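Local coordinates for protein hemolysin (Streptococcus suis, PDB 3HVN) that probably lyses host cells by binding cholesterol-containing membranes, changing shape and inserting as an oligomeric pore complex, at residues I224-V236 with G349-S362. The protein carries 1 engineered substitution. Sequence-based numbering, arbitrary orientation.
Sequences IVNFKQIYYTVSV and GARYGKLNLGVPIS. Engineered in segment 349-362: Leu-357 (natural residue Pro).
Trans torsions at chi1 (-179°) and chi2 send the Gln-229 chain straight out to Ala-350, while chi1 of Tyr-231, -69°, swings its ring beside its own backbone N and aims the hydroxyl at the same residue. Their shared target illustrates how a helix end can be tied to a neighbouring strand: Ala-350 O, in the last turn of helix 339-350, accepts Gln-229 NE2 at 2.7 Å (N-H...O 149°) and Tyr-231 OH at 3.2 Å. The two donors come from opposite faces of the carbonyl plane, the phenol more nearly in line with the C=O. Gln-229 OE1 also takes a weak hydrogen bond from Arg-276.

Beyond the helix the chain passes across one face of the Tyr-231 ring, with Lys-354 O 3.7 Å from the ring plane and over its centre. Leu-355 CD2 sits in the corner where the chain turns, touching Tyr-231 CB (3.6 Å) and the edge of the Tyr-232 ring at its CD2 (3.5 Å); the two tyrosines form a classic beta bulge opposite Tyr-274. Farther along, Ile-361 CD1 lies 3.3 Å from Ile-230 CD1 and also packs on Lys-228 CG. The lysine amine goes on to a salt bridge with Asp-183.

Strands 221-236 and 359-367 belong to one antiparallel sheet of this cholesterol-dependent cytolysin, and Gly-349 lies beside a bound hexafluoropropanol. Polar side chains hold the helix end, and apolar packing seats the loop and following strand. With two donors directed at it, Ala-350 O is satisfied by side chains where the helical bonding pattern runs out.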
loop_
_atom_site.group_PDB
_atom_site.type_symbol
_atom_site.label_atom_id
_atom_site.label_comp_id
_atom_site.label_asym_id
_atom_site.label_seq_id
_atom_site.Cartn_x
_atom_site.Cartn_y
_atom_site.Cartn_z
ATOM N N ILE A 224 -1.040 -0.200 -4.123
ATOM C CA ILE A 224 -2.395 -0.662 -4.377
ATOM C C ILE A 224 -3.312 -0.235 -3.239
ATOM O O ILE A 224 -2.957 -0.346 -2.060
ATOM C CB ILE A 224 -2.462 -2.192 -4.541
ATOM C CG1 ILE A 224 -2.069 -2.598 -5.964
ATOM C CG2 ILE A 224 -3.862 -2.690 -4.235
ATOM C CD1 ILE A 224 -0.648 -2.245 -6.343
ATOM N N VAL A 225 -4.490 0.261 -3.601
ATOM C CA VAL A 225 -5.452 0.741 -2.622
ATOM C C VAL A 225 -6.838 0.155 -2.852
ATOM O O VAL A 225 -7.466 0.402 -3.882
ATOM C CB VAL A 225 -5.563 2.275 -2.651
ATOM C CG1 VAL A 225 -6.760 2.733 -1.834
ATOM C CG2 VAL A 225 -4.281 2.910 -2.142
ATOM N N ASN A 226 -7.307 -0.629 -1.889
ATOM C CA ASN A 226 -8.686 -1.087 -1.892
ATOM C C ASN A 226 -9.563 -0.029 -1.247
ATOM O O ASN A 226 -9.655 0.058 -0.020
ATOM C CB ASN A 226 -8.830 -2.416 -1.151
ATOM C CG ASN A 226 -10.246 -2.962 -1.202
ATOM O OD1 ASN A 226 -11.143 -2.345 -1.777
ATOM N ND2 ASN A 226 -10.453 -4.127 -0.598
ATOM N N PHE A 227 -10.186 0.791 -2.086
ATOM C CA PHE A 227 -11.098 1.818 -1.612
ATOM C C PHE A 227 -12.527 1.296 -1.647
ATOM O O PHE A 227 -13.152 1.229 -2.708
ATOM C CB PHE A 227 -10.976 3.086 -2.458
ATOM C CG PHE A 227 -11.818 4.227 -1.963
ATOM C CD1 PHE A 227 -13.063 4.478 -2.514
ATOM C CD2 PHE A 227 -11.364 5.047 -0.942
ATOM C CE1 PHE A 227 -13.839 5.528 -2.058
ATOM C CE2 PHE A 227 -12.135 6.097 -0.482
ATOM C CZ PHE A 227 -13.374 6.338 -1.042
ATOM N N LYS A 228 -13.029 0.909 -0.481
ATOM C CA LYS A 228 -14.412 0.482 -0.356
ATOM C C LYS A 228 -15.276 1.632 0.144
ATOM O O LYS A 228 -14.843 2.437 0.968
ATOM C CB LYS A 228 -14.531 -0.729 0.574
ATOM C CG LYS A 228 -14.390 -2.068 -0.136
ATOM C CD LYS A 228 -14.500 -3.234 0.834
ATOM C CE LYS A 228 -13.136 -3.662 1.354
ATOM N NZ LYS A 228 -12.345 -2.521 1.889
ATOM N N GLN A 229 -16.495 1.705 -0.372
ATOM C CA GLN A 229 -17.421 2.767 -0.018
ATOM C C GLN A 229 -18.778 2.152 0.283
ATOM O O GLN A 229 -19.652 2.103 -0.583
ATOM C CB GLN A 229 -17.534 3.766 -1.171
ATOM C CG GLN A 229 -18.463 4.935 -0.906
ATOM C CD GLN A 229 -18.566 5.868 -2.095
ATOM O OE1 GLN A 229 -17.840 5.724 -3.079
ATOM N NE2 GLN A 229 -19.472 6.835 -2.011
ATOM N N ILE A 230 -18.950 1.673 1.510
ATOM C CA ILE A 230 -20.172 0.964 1.866
ATOM C C ILE A 230 -21.339 1.923 2.077
ATOM O O ILE A 230 -21.248 2.880 2.856
ATOM C CB ILE A 230 -19.985 0.047 3.099
ATOM C CG1 ILE A 230 -20.617 -1.317 2.839
ATOM C CG2 ILE A 230 -20.581 0.670 4.345
ATOM C CD1 ILE A 230 -20.127 -1.968 1.577
ATOM N N TYR A 231 -22.423 1.662 1.353
ATOM C CA TYR A 231 -23.652 2.430 1.481
ATOM C C TYR A 231 -24.522 1.839 2.582
ATOM O O TYR A 231 -25.081 2.568 3.399
ATOM C CB TYR A 231 -24.424 2.448 0.160
ATOM C CG TYR A 231 -23.761 3.252 -0.936
ATOM C CD1 TYR A 231 -23.265 2.633 -2.075
ATOM C CD2 TYR A 231 -23.631 4.630 -0.830
ATOM C CE1 TYR A 231 -22.660 3.364 -3.079
ATOM C CE2 TYR A 231 -23.026 5.369 -1.828
ATOM C CZ TYR A 231 -22.543 4.731 -2.950
ATOM O OH TYR A 231 -21.939 5.463 -3.947
ATOM N N TYR A 232 -24.638 0.513 2.596
ATOM C CA TYR A 232 -25.374 -0.156 3.665
ATOM C C TYR A 232 -24.805 -1.534 3.990
ATOM O O TYR A 232 -23.826 -1.967 3.388
ATOM C CB TYR A 232 -26.872 -0.238 3.345
ATOM C CG TYR A 232 -27.223 -1.070 2.131
ATOM C CD1 TYR A 232 -27.510 -2.423 2.252
ATOM C CD2 TYR A 232 -27.287 -0.498 0.868
ATOM C CE1 TYR A 232 -27.842 -3.185 1.148
ATOM C CE2 TYR A 232 -27.617 -1.253 -0.244
ATOM C CZ TYR A 232 -27.893 -2.596 -0.097
ATOM O OH TYR A 232 -28.221 -3.352 -1.200
ATOM N N THR A 233 -25.422 -2.210 4.953
ATOM C CA THR A 233 -24.930 -3.502 5.415
ATOM C C THR A 233 -26.070 -4.357 5.956
ATOM O O THR A 233 -26.676 -4.028 6.975
ATOM C CB THR A 233 -23.872 -3.335 6.523
ATOM O OG1 THR A 233 -22.885 -2.383 6.108
ATOM C CG2 THR A 233 -23.198 -4.665 6.822
ATOM N N VAL A 234 -26.357 -5.456 5.269
ATOM C CA VAL A 234 -27.406 -6.369 5.704
ATOM C C VAL A 234 -26.869 -7.362 6.728
ATOM O O VAL A 234 -25.871 -8.046 6.485
ATOM C CB VAL A 234 -28.017 -7.141 4.521
ATOM C CG1 VAL A 234 -29.144 -8.039 5.005
ATOM C CG2 VAL A 234 -28.518 -6.173 3.460
ATOM N N SER A 235 -27.539 -7.433 7.874
ATOM C CA SER A 235 -27.136 -8.332 8.948
ATOM C C SER A 235 -28.173 -9.429 9.156
ATOM O O SER A 235 -29.371 -9.207 8.976
ATOM C CB SER A 235 -26.932 -7.553 10.249
ATOM O OG SER A 235 -26.011 -6.491 10.069
ATOM N N VAL A 236 -27.707 -10.613 9.535
ATOM C CA VAL A 236 -28.595 -11.740 9.790
ATOM C C VAL A 236 -28.624 -12.072 11.277
ATOM O O VAL A 236 -27.577 -12.233 11.902
ATOM C CB VAL A 236 -28.157 -12.990 9.006
ATOM C CG1 VAL A 236 -29.085 -14.157 9.302
ATOM C CG2 VAL A 236 -28.122 -12.692 7.516
ATOM N N GLY A 349 -17.201 9.282 -8.392
ATOM C CA GLY A 349 -17.607 7.913 -8.127
ATOM C C GLY A 349 -18.144 7.741 -6.718
ATOM O O GLY A 349 -18.709 6.701 -6.375
ATOM N N ALA A 350 -17.974 8.775 -5.900
ATOM C CA ALA A 350 -18.391 8.724 -4.505
ATOM C C ALA A 350 -19.837 9.170 -4.316
ATOM O O ALA A 350 -20.682 8.386 -3.887
ATOM C CB ALA A 350 -17.465 9.575 -3.655
ATOM N N ARG A 351 -20.114 10.431 -4.630
ATOM C CA ARG A 351 -21.447 10.992 -4.431
ATOM C C ARG A 351 -22.214 11.184 -5.739
ATOM O O ARG A 351 -23.024 12.103 -5.868
ATOM C CB ARG A 351 -21.355 12.310 -3.661
ATOM C CG ARG A 351 -20.060 13.070 -3.891
ATOM C CD ARG A 351 -19.774 14.011 -2.735
ATOM N NE ARG A 351 -18.380 14.441 -2.706
ATOM C CZ ARG A 351 -17.801 15.032 -1.665
ATOM N NH1 ARG A 351 -18.496 15.264 -0.559
ATOM N NH2 ARG A 351 -16.526 15.389 -1.728
ATOM N N TYR A 352 -21.960 10.303 -6.703
ATOM C CA TYR A 352 -22.645 10.352 -7.989
ATOM C C TYR A 352 -23.463 9.081 -8.190
ATOM O O TYR A 352 -24.366 9.033 -9.025
ATOM C CB TYR A 352 -21.631 10.513 -9.123
ATOM C CG TYR A 352 -22.220 11.017 -10.421
ATOM C CD1 TYR A 352 -22.187 12.367 -10.743
ATOM C CD2 TYR A 352 -22.803 10.143 -11.329
ATOM C CE1 TYR A 352 -22.721 12.834 -11.928
ATOM C CE2 TYR A 352 -23.341 10.600 -12.517
ATOM C CZ TYR A 352 -23.295 11.947 -12.812
ATOM O OH TYR A 352 -23.828 12.410 -13.993
ATOM N N GLY A 353 -23.140 8.052 -7.413
ATOM C CA GLY A 353 -23.851 6.790 -7.484
ATOM C C GLY A 353 -25.238 6.887 -6.878
ATOM O O GLY A 353 -25.845 7.957 -6.868
ATOM N N LYS A 354 -25.739 5.768 -6.368
ATOM C CA LYS A 354 -27.068 5.738 -5.768
ATOM C C LYS A 354 -27.145 4.754 -4.605
ATOM O O LYS A 354 -26.169 4.077 -4.282
ATOM C CB LYS A 354 -28.123 5.391 -6.821
ATOM C CG LYS A 354 -27.979 3.997 -7.409
ATOM C CD LYS A 354 -29.024 3.741 -8.484
ATOM C CE LYS A 354 -28.894 4.735 -9.628
ATOM N NZ LYS A 354 -29.922 4.510 -10.681
ATOM N N LEU A 355 -28.316 4.683 -3.980
ATOM C CA LEU A 355 -28.539 3.790 -2.850
ATOM C C LEU A 355 -29.645 2.791 -3.172
ATOM O O LEU A 355 -29.741 1.735 -2.546
ATOM C CB LEU A 355 -28.892 4.596 -1.595
ATOM C CG LEU A 355 -29.013 3.859 -0.256
ATOM C CD1 LEU A 355 -30.412 3.290 -0.048
ATOM C CD2 LEU A 355 -27.952 2.773 -0.128
ATOM N N ASN A 356 -30.473 3.134 -4.155
ATOM C CA ASN A 356 -31.580 2.279 -4.571
ATOM C C ASN A 356 -31.214 0.799 -4.526
ATOM O O ASN A 356 -31.857 0.013 -3.832
ATOM C CB ASN A 356 -32.054 2.660 -5.975
ATOM C CG ASN A 356 -32.599 4.073 -6.044
ATOM O OD1 ASN A 356 -32.840 4.710 -5.017
ATOM N ND2 ASN A 356 -32.800 4.572 -7.258
ATOM N N LEU A 357 -30.172 0.431 -5.265
ATOM C CA LEU A 357 -29.693 -0.946 -5.292
ATOM C C LEU A 357 -28.191 -0.999 -5.554
ATOM O O LEU A 357 -27.724 -0.600 -6.620
ATOM C CB LEU A 357 -30.438 -1.756 -6.355
ATOM C CG LEU A 357 -31.922 -2.035 -6.107
ATOM C CD1 LEU A 357 -32.564 -2.663 -7.333
ATOM C CD2 LEU A 357 -32.105 -2.922 -4.885
ATOM N N GLY A 358 -27.439 -1.494 -4.575
ATOM C CA GLY A 358 -25.999 -1.608 -4.704
ATOM C C GLY A 358 -25.554 -3.033 -4.965
ATOM O O GLY A 358 -26.381 -3.937 -5.094
ATOM N N VAL A 359 -24.243 -3.237 -5.043
ATOM C CA VAL A 359 -23.691 -4.564 -5.294
ATOM C C VAL A 359 -22.833 -5.007 -4.111
ATOM O O VAL A 359 -22.164 -4.185 -3.484
ATOM C CB VAL A 359 -22.852 -4.588 -6.594
ATOM C CG1 VAL A 359 -21.411 -4.192 -6.311
ATOM C CG2 VAL A 359 -22.910 -5.962 -7.247
ATOM N N PRO A 360 -22.867 -6.309 -3.786
ATOM C CA PRO A 360 -22.043 -6.842 -2.697
ATOM C C PRO A 360 -20.564 -6.597 -2.964
ATOM O O PRO A 360 -20.070 -6.991 -4.019
ATOM C CB PRO A 360 -22.331 -8.346 -2.744
ATOM C CG PRO A 360 -23.657 -8.464 -3.399
ATOM C CD PRO A 360 -23.732 -7.340 -4.386
ATOM N N ILE A 361 -19.871 -5.954 -2.029
ATOM C CA ILE A 361 -18.445 -5.695 -2.195
ATOM C C ILE A 361 -17.620 -6.335 -1.081
ATOM O O ILE A 361 -16.395 -6.421 -1.174
ATOM C CB ILE A 361 -18.138 -4.186 -2.278
ATOM C CG1 ILE A 361 -18.270 -3.527 -0.905
ATOM C CG2 ILE A 361 -19.049 -3.510 -3.292
ATOM C CD1 ILE A 361 -17.892 -2.061 -0.906
ATOM N N SER A 362 -18.301 -6.785 -0.033
ATOM C CA SER A 362 -17.652 -7.490 1.067
ATOM C C SER A 362 -18.691 -8.229 1.904
ATOM O O SER A 362 -19.848 -7.816 1.975
ATOM C CB SER A 362 -16.855 -6.520 1.941
ATOM O OG SER A 362 -17.706 -5.574 2.564
#